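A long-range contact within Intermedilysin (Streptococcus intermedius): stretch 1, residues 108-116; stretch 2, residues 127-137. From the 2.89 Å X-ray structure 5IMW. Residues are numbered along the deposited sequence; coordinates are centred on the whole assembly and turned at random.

Stretch 1 (108-116) LKNGESNLT
Stretch 2 127-137: TAVNNLVEKWI

Stretch 2 is helical throughout, phi and psi near -60° and -40°, with i to i-4 bonds such as Leu132 N to Ala128 O (3.3 Å) and Trp136 N to Leu132 O (3.0 Å). Stretch 1 runs the other way: its strand, 114-116, lies at 148° to the helix, 9.7 Å away at closest approach. No hydrogen bond crosses, so packing of mainly apolar side chains holds the contact, which buries 292 Å² in all.

Reading along the helix, Ala128 comes first, with Ala128 CA 7.8 Å from Leu115 CA. Its CB points toward the strand, and Leu115 CD1 sits 3.4 Å from Ala128 O and 4.4 Å from Ala128 CB. Leu115 itself (m, chi2 t) is the strand residue that points toward the helix; Asn114 and Thr116 point away, as strand alternation requires. Val129 (t) points sideways; its backbone N lies 4.3 Å from Leu115 CD1.

Asn131, exposed, makes no contact here. One turn on from Ala128, Leu132 (chi1 t, chi2 144°) is the most covered residue, with 72 Å² of its surface under stretch 1. Its CD1 meets Leu115 CD2 at 3.6 Å and also lies 3.5 Å from Glu112 O, so a branched aliphatic fills the space between strand and turn. Glu112 N to Lys109 O (3.0 Å) and Asn114 N to Gly111 O (3.3 Å) brace that turn, while Ser113 (p) points away and gives its OG proton to Asn114 OD1 at 2.5 Å.

Glu134, also exposed, makes no contact. Trp136 (t, chi2 95°) closes the register, with Trp136 CA 7.8 Å from Leu108 CA. Its CB points sideways, yet the broad indole reaches Leu108: Trp136 CD1 lies 3.5 Å from Leu108 CD2, which approaches the ring obliquely. Leu108 (chi1 -105°, chi2 m) also starts sideways and brings its end nearer.

The rule is an i, i+4, i+8 ridge: small, branched, broad.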

ATOM      1  N   LEU A 108     -15.321  30.998   0.561  1.00 98.62           N
ATOM      2  CA  LEU A 108     -16.773  30.862   0.610  1.00109.26           C
ATOM      3  C   LEU A 108     -17.366  31.598   1.804  1.00108.36           C
ATOM      4  O   LEU A 108     -16.936  31.415   2.946  1.00117.79           O
ATOM      5  CB  LEU A 108     -17.153  29.382   0.646  1.00117.84           C
ATOM      6  CG  LEU A 108     -17.693  28.857  -0.692  1.00104.49           C
ATOM      7  CD1 LEU A 108     -19.024  29.508  -1.006  1.00111.03           C
ATOM      8  CD2 LEU A 108     -16.719  29.071  -1.846  1.00101.33           C
ATOM      9  N   LYS A 109     -18.367  32.428   1.520  1.00120.09           N
ATOM     10  CA  LYS A 109     -18.863  33.438   2.444  1.00121.84           C
ATOM     11  C   LYS A 109     -20.344  33.222   2.717  1.00117.17           C
ATOM     12  O   LYS A 109     -21.132  33.014   1.790  1.00108.76           O
ATOM     13  CB  LYS A 109     -18.653  34.852   1.878  1.00121.96           C
ATOM     14  CG  LYS A 109     -18.803  34.950   0.359  1.00114.26           C
ATOM     15  CD  LYS A 109     -17.517  34.564  -0.355  1.00117.57           C
ATOM     16  CE  LYS A 109     -17.739  33.513  -1.441  1.00115.62           C
ATOM     17  NZ  LYS A 109     -16.445  32.874  -1.861  1.00123.30           N
ATOM     18  N   ASN A 110     -20.714  33.289   3.989  1.00114.93           N
ATOM     19  CA  ASN A 110     -22.123  33.204   4.410  1.00119.97           C
ATOM     20  C   ASN A 110     -22.672  31.860   3.923  1.00110.15           C
ATOM     21  O   ASN A 110     -21.990  30.830   4.052  1.00101.34           O
ATOM     22  CB  ASN A 110     -22.869  34.418   3.903  1.00123.93           C
ATOM     23  CG  ASN A 110     -22.065  35.693   4.040  1.00135.82           C
ATOM     24  OD1 ASN A 110     -20.882  35.661   4.384  1.00150.66           O
ATOM     25  ND2 ASN A 110     -22.698  36.825   3.758  1.00117.44           N
ATOM     26  N   GLY A 111     -23.881  31.831   3.368  1.00104.35           N
ATOM     27  CA  GLY A 111     -24.467  30.600   2.884  1.00103.56           C
ATOM     28  C   GLY A 111     -24.203  30.358   1.413  1.00101.39           C
ATOM     29  O   GLY A 111     -24.898  29.560   0.777  1.00 93.88           O
ATOM     30  N   GLU A 112     -23.204  31.043   0.856  1.00 98.71           N
ATOM     31  CA  GLU A 112     -22.832  30.814  -0.533  1.00 96.29           C
ATOM     32  C   GLU A 112     -22.218  29.440  -0.748  1.00 97.72           C
ATOM     33  O   GLU A 112     -22.044  29.029  -1.900  1.00 99.72           O
ATOM     34  CB  GLU A 112     -21.854  31.894  -1.000  1.00106.05           C
ATOM     35  CG  GLU A 112     -22.147  32.458  -2.378  1.00111.86           C
ATOM     36  CD  GLU A 112     -21.232  33.615  -2.730  1.00120.40           C
ATOM     37  OE1 GLU A 112     -20.986  34.466  -1.849  1.00118.16           O
ATOM     38  OE2 GLU A 112     -20.750  33.670  -3.881  1.00128.23           O
ATOM     39  N   SER A 113     -21.884  28.725   0.327  1.00 96.65           N
ATOM     40  CA  SER A 113     -21.300  27.397   0.227  1.00 95.88           C
ATOM     41  C   SER A 113     -22.340  26.289   0.268  1.00 90.59           C
ATOM     42  O   SER A 113     -22.017  25.148  -0.083  1.00 85.05           O
ATOM     43  CB  SER A 113     -20.289  27.179   1.360  1.00 96.51           C
ATOM     44  OG  SER A 113     -20.944  26.955   2.596  1.00 91.00           O
ATOM     45  N   ASN A 114     -23.570  26.593   0.668  1.00 94.00           N
ATOM     46  CA  ASN A 114     -24.597  25.583   0.871  1.00 86.94           C
ATOM     47  C   ASN A 114     -25.577  25.585  -0.293  1.00 91.17           C
ATOM     48  O   ASN A 114     -25.997  26.647  -0.762  1.00 95.91           O
ATOM     49  CB  ASN A 114     -25.341  25.828   2.185  1.00 85.04           C
ATOM     50  CG  ASN A 114     -24.399  26.017   3.356  1.00 94.28           C
ATOM     51  OD1 ASN A 114     -23.394  26.719   3.251  1.00 88.99           O
ATOM     52  ND2 ASN A 114     -24.712  25.378   4.477  1.00 85.32           N
ATOM     53  N   LEU A 115     -25.937  24.390  -0.754  1.00100.52           N
ATOM     54  CA  LEU A 115     -26.890  24.216  -1.840  1.00 92.31           C
ATOM     55  C   LEU A 115     -28.091  23.410  -1.364  1.00 96.90           C
ATOM     56  O   LEU A 115     -28.127  22.891  -0.245  1.00 89.33           O
ATOM     57  CB  LEU A 115     -26.250  23.507  -3.040  1.00 82.11           C
ATOM     58  CG  LEU A 115     -24.957  24.094  -3.598  1.00 85.23           C
ATOM     59  CD1 LEU A 115     -24.578  23.380  -4.891  1.00 97.33           C
ATOM     60  CD2 LEU A 115     -25.097  25.587  -3.828  1.00 95.34           C
ATOM     61  N   THR A 116     -29.081  23.314  -2.246  1.00 98.03           N
ATOM     62  CA  THR A 116     -30.246  22.470  -2.033  1.00 98.87           C
ATOM     63  C   THR A 116     -30.734  21.997  -3.392  1.00 93.09           C
ATOM     64  O   THR A 116     -30.769  22.776  -4.349  1.00 88.81           O
ATOM     65  CB  THR A 116     -31.366  23.218  -1.299  1.00100.50           C
ATOM     66  OG1 THR A 116     -30.918  23.600   0.008  1.00 93.09           O
ATOM     67  CG2 THR A 116     -32.608  22.344  -1.170  1.00 94.32           C
ATOM     68  N   THR A 127     -25.001  19.446 -12.296  1.00 75.53           N
ATOM     69  CA  THR A 127     -25.275  20.800 -12.758  1.00 75.19           C
ATOM     70  C   THR A 127     -25.252  21.784 -11.597  1.00 71.61           C
ATOM     71  O   THR A 127     -24.712  22.888 -11.721  1.00 73.33           O
ATOM     72  CB  THR A 127     -26.626  20.847 -13.474  1.00 79.45           C
ATOM     73  OG1 THR A 127     -26.628  19.910 -14.557  1.00 76.80           O
ATOM     74  CG2 THR A 127     -26.897  22.240 -14.023  1.00 87.63           C
ATOM     75  N   ALA A 128     -25.824  21.399 -10.453  1.00 67.56           N
ATOM     76  CA  ALA A 128     -25.855  22.296  -9.302  1.00 69.15           C
ATOM     77  C   ALA A 128     -24.471  22.461  -8.691  1.00 71.10           C
ATOM     78  O   ALA A 128     -24.106  23.559  -8.253  1.00 72.35           O
ATOM     79  CB  ALA A 128     -26.840  21.778  -8.258  1.00 93.47           C
ATOM     80  N   VAL A 129     -23.690  21.380  -8.641  1.00 68.26           N
ATOM     81  CA  VAL A 129     -22.331  21.465  -8.119  1.00 67.56           C
ATOM     82  C   VAL A 129     -21.425  22.183  -9.111  1.00 67.56           C
ATOM     83  O   VAL A 129     -20.582  23.001  -8.722  1.00 67.56           O
ATOM     84  CB  VAL A 129     -21.811  20.056  -7.783  1.00 72.74           C
ATOM     85  CG1 VAL A 129     -20.319  20.078  -7.493  1.00 71.68           C
ATOM     86  CG2 VAL A 129     -22.574  19.490  -6.589  1.00 68.54           C
ATOM     87  N   ASN A 130     -21.574  21.887 -10.403  1.00 67.56           N
ATOM     88  CA  ASN A 130     -20.793  22.592 -11.413  1.00 74.66           C
ATOM     89  C   ASN A 130     -21.173  24.068 -11.479  1.00 74.89           C
ATOM     90  O   ASN A 130     -20.315  24.923 -11.716  1.00 76.50           O
ATOM     91  CB  ASN A 130     -20.971  21.929 -12.779  1.00 77.87           C
ATOM     92  CG  ASN A 130     -20.224  20.611 -12.891  1.00 69.70           C
ATOM     93  OD1 ASN A 130     -19.365  20.304 -12.066  1.00 82.18           O
ATOM     94  ND2 ASN A 130     -20.540  19.832 -13.921  1.00 67.56           N
ATOM     95  N   ASN A 131     -22.450  24.391 -11.268  1.00 74.85           N
ATOM     96  CA  ASN A 131     -22.860  25.791 -11.285  1.00 78.39           C
ATOM     97  C   ASN A 131     -22.141  26.575 -10.192  1.00 75.61           C
ATOM     98  O   ASN A 131     -21.586  27.649 -10.448  1.00 74.94           O
ATOM     99  CB  ASN A 131     -24.379  25.900 -11.126  1.00 73.41           C
ATOM    100  CG  ASN A 131     -24.956  27.136 -11.799  1.00 79.77           C
ATOM    101  OD1 ASN A 131     -25.153  27.157 -13.015  1.00 82.42           O
ATOM    102  ND2 ASN A 131     -25.249  28.162 -11.010  1.00 77.35           N
ATOM    103  N   LEU A 132     -22.125  26.042  -8.967  1.00 71.89           N
ATOM    104  CA  LEU A 132     -21.456  26.732  -7.868  1.00 67.56           C
ATOM    105  C   LEU A 132     -19.981  26.937  -8.172  1.00 67.56           C
ATOM    106  O   LEU A 132     -19.426  28.012  -7.920  1.00 68.75           O
ATOM    107  CB  LEU A 132     -21.623  25.946  -6.565  1.00 67.56           C
ATOM    108  CG  LEU A 132     -20.789  26.465  -5.386  1.00 67.56           C
ATOM    109  CD1 LEU A 132     -21.547  26.312  -4.074  1.00 67.56           C
ATOM    110  CD2 LEU A 132     -19.438  25.759  -5.284  1.00 72.84           C
ATOM    111  N   VAL A 133     -19.321  25.902  -8.691  1.00 75.06           N
ATOM    112  CA  VAL A 133     -17.892  25.995  -8.977  1.00 72.63           C
ATOM    113  C   VAL A 133     -17.622  27.147  -9.936  1.00 73.29           C
ATOM    114  O   VAL A 133     -16.751  27.990  -9.692  1.00 73.87           O
ATOM    115  CB  VAL A 133     -17.376  24.649  -9.521  1.00 67.83           C
ATOM    116  CG1 VAL A 133     -16.294  24.838 -10.577  1.00 81.53           C
ATOM    117  CG2 VAL A 133     -16.846  23.805  -8.373  1.00 67.56           C
ATOM    118  N   GLU A 134     -18.383  27.211 -11.029  1.00 73.83           N
ATOM    119  CA  GLU A 134     -18.209  28.295 -11.991  1.00 84.62           C
ATOM    120  C   GLU A 134     -18.346  29.656 -11.316  1.00 76.34           C
ATOM    121  O   GLU A 134     -17.638  30.607 -11.669  1.00 77.31           O
ATOM    122  CB  GLU A 134     -19.223  28.141 -13.124  1.00 82.62           C
ATOM    123  CG  GLU A 134     -19.110  26.812 -13.864  1.00 71.20           C
ATOM    124  CD  GLU A 134     -20.332  26.501 -14.704  1.00 83.86           C
ATOM    125  OE1 GLU A 134     -21.338  27.230 -14.584  1.00 84.10           O
ATOM    126  OE2 GLU A 134     -20.289  25.526 -15.485  1.00 88.78           O
ATOM    127  N   LYS A 135     -19.246  29.768 -10.336  1.00 67.97           N
ATOM    128  CA  LYS A 135     -19.384  31.010  -9.583  1.00 67.56           C
ATOM    129  C   LYS A 135     -18.095  31.336  -8.838  1.00 73.72           C
ATOM    130  O   LYS A 135     -17.490  32.397  -9.038  1.00 71.40           O
ATOM    131  CB  LYS A 135     -20.551  30.904  -8.599  1.00 67.56           C
ATOM    132  CG  LYS A 135     -21.877  30.466  -9.217  1.00 77.94           C
ATOM    133  CD  LYS A 135     -22.763  31.636  -9.602  1.00 83.10           C
ATOM    134  CE  LYS A 135     -24.227  31.301  -9.398  1.00 90.07           C
ATOM    135  NZ  LYS A 135     -24.552  31.130  -7.953  1.00 96.48           N
ATOM    136  N   TRP A 136     -17.667  30.427  -7.957  1.00 82.65           N
ATOM    137  CA  TRP A 136     -16.438  30.635  -7.201  1.00 80.33           C
ATOM    138  C   TRP A 136     -15.265  30.965  -8.113  1.00 83.14           C
ATOM    139  O   TRP A 136     -14.383  31.743  -7.731  1.00 84.73           O
ATOM    140  CB  TRP A 136     -16.121  29.392  -6.363  1.00 67.69           C
ATOM    141  CG  TRP A 136     -14.778  29.450  -5.711  1.00 76.23           C
ATOM    142  CD1 TRP A 136     -14.498  29.871  -4.443  1.00 78.71           C
ATOM    143  CD2 TRP A 136     -13.525  29.083  -6.297  1.00 67.56           C
ATOM    144  NE1 TRP A 136     -13.148  29.785  -4.203  1.00 75.99           N
ATOM    145  CE2 TRP A 136     -12.528  29.306  -5.328  1.00 67.56           C
ATOM    146  CE3 TRP A 136     -13.150  28.589  -7.549  1.00 67.56           C
ATOM    147  CZ2 TRP A 136     -11.182  29.052  -5.571  1.00 69.99           C
ATOM    148  CZ3 TRP A 136     -11.816  28.337  -7.789  1.00 73.92           C
ATOM    149  CH2 TRP A 136     -10.846  28.568  -6.804  1.00 76.76           C
ATOM    150  N   ILE A 137     -15.227  30.381  -9.310  1.00 81.11           N
ATOM    151  CA  ILE A 137     -14.151  30.654 -10.255  1.00 77.16           C
ATOM    152  C   ILE A 137     -14.100  32.148 -10.551  1.00 83.78           C
ATOM    153  O   ILE A 137     -13.164  32.840 -10.138  1.00 88.40           O
ATOM    154  CB  ILE A 137     -14.318  29.839 -11.551  1.00 78.79           C
ATOM    155  CG1 ILE A 137     -14.038  28.356 -11.284  1.00 77.96           C
ATOM    156  CG2 ILE A 137     -13.374  30.356 -12.639  1.00 70.32           C
ATOM    157  CD1 ILE A 137     -14.329  27.446 -12.463  1.00 79.00           C
TER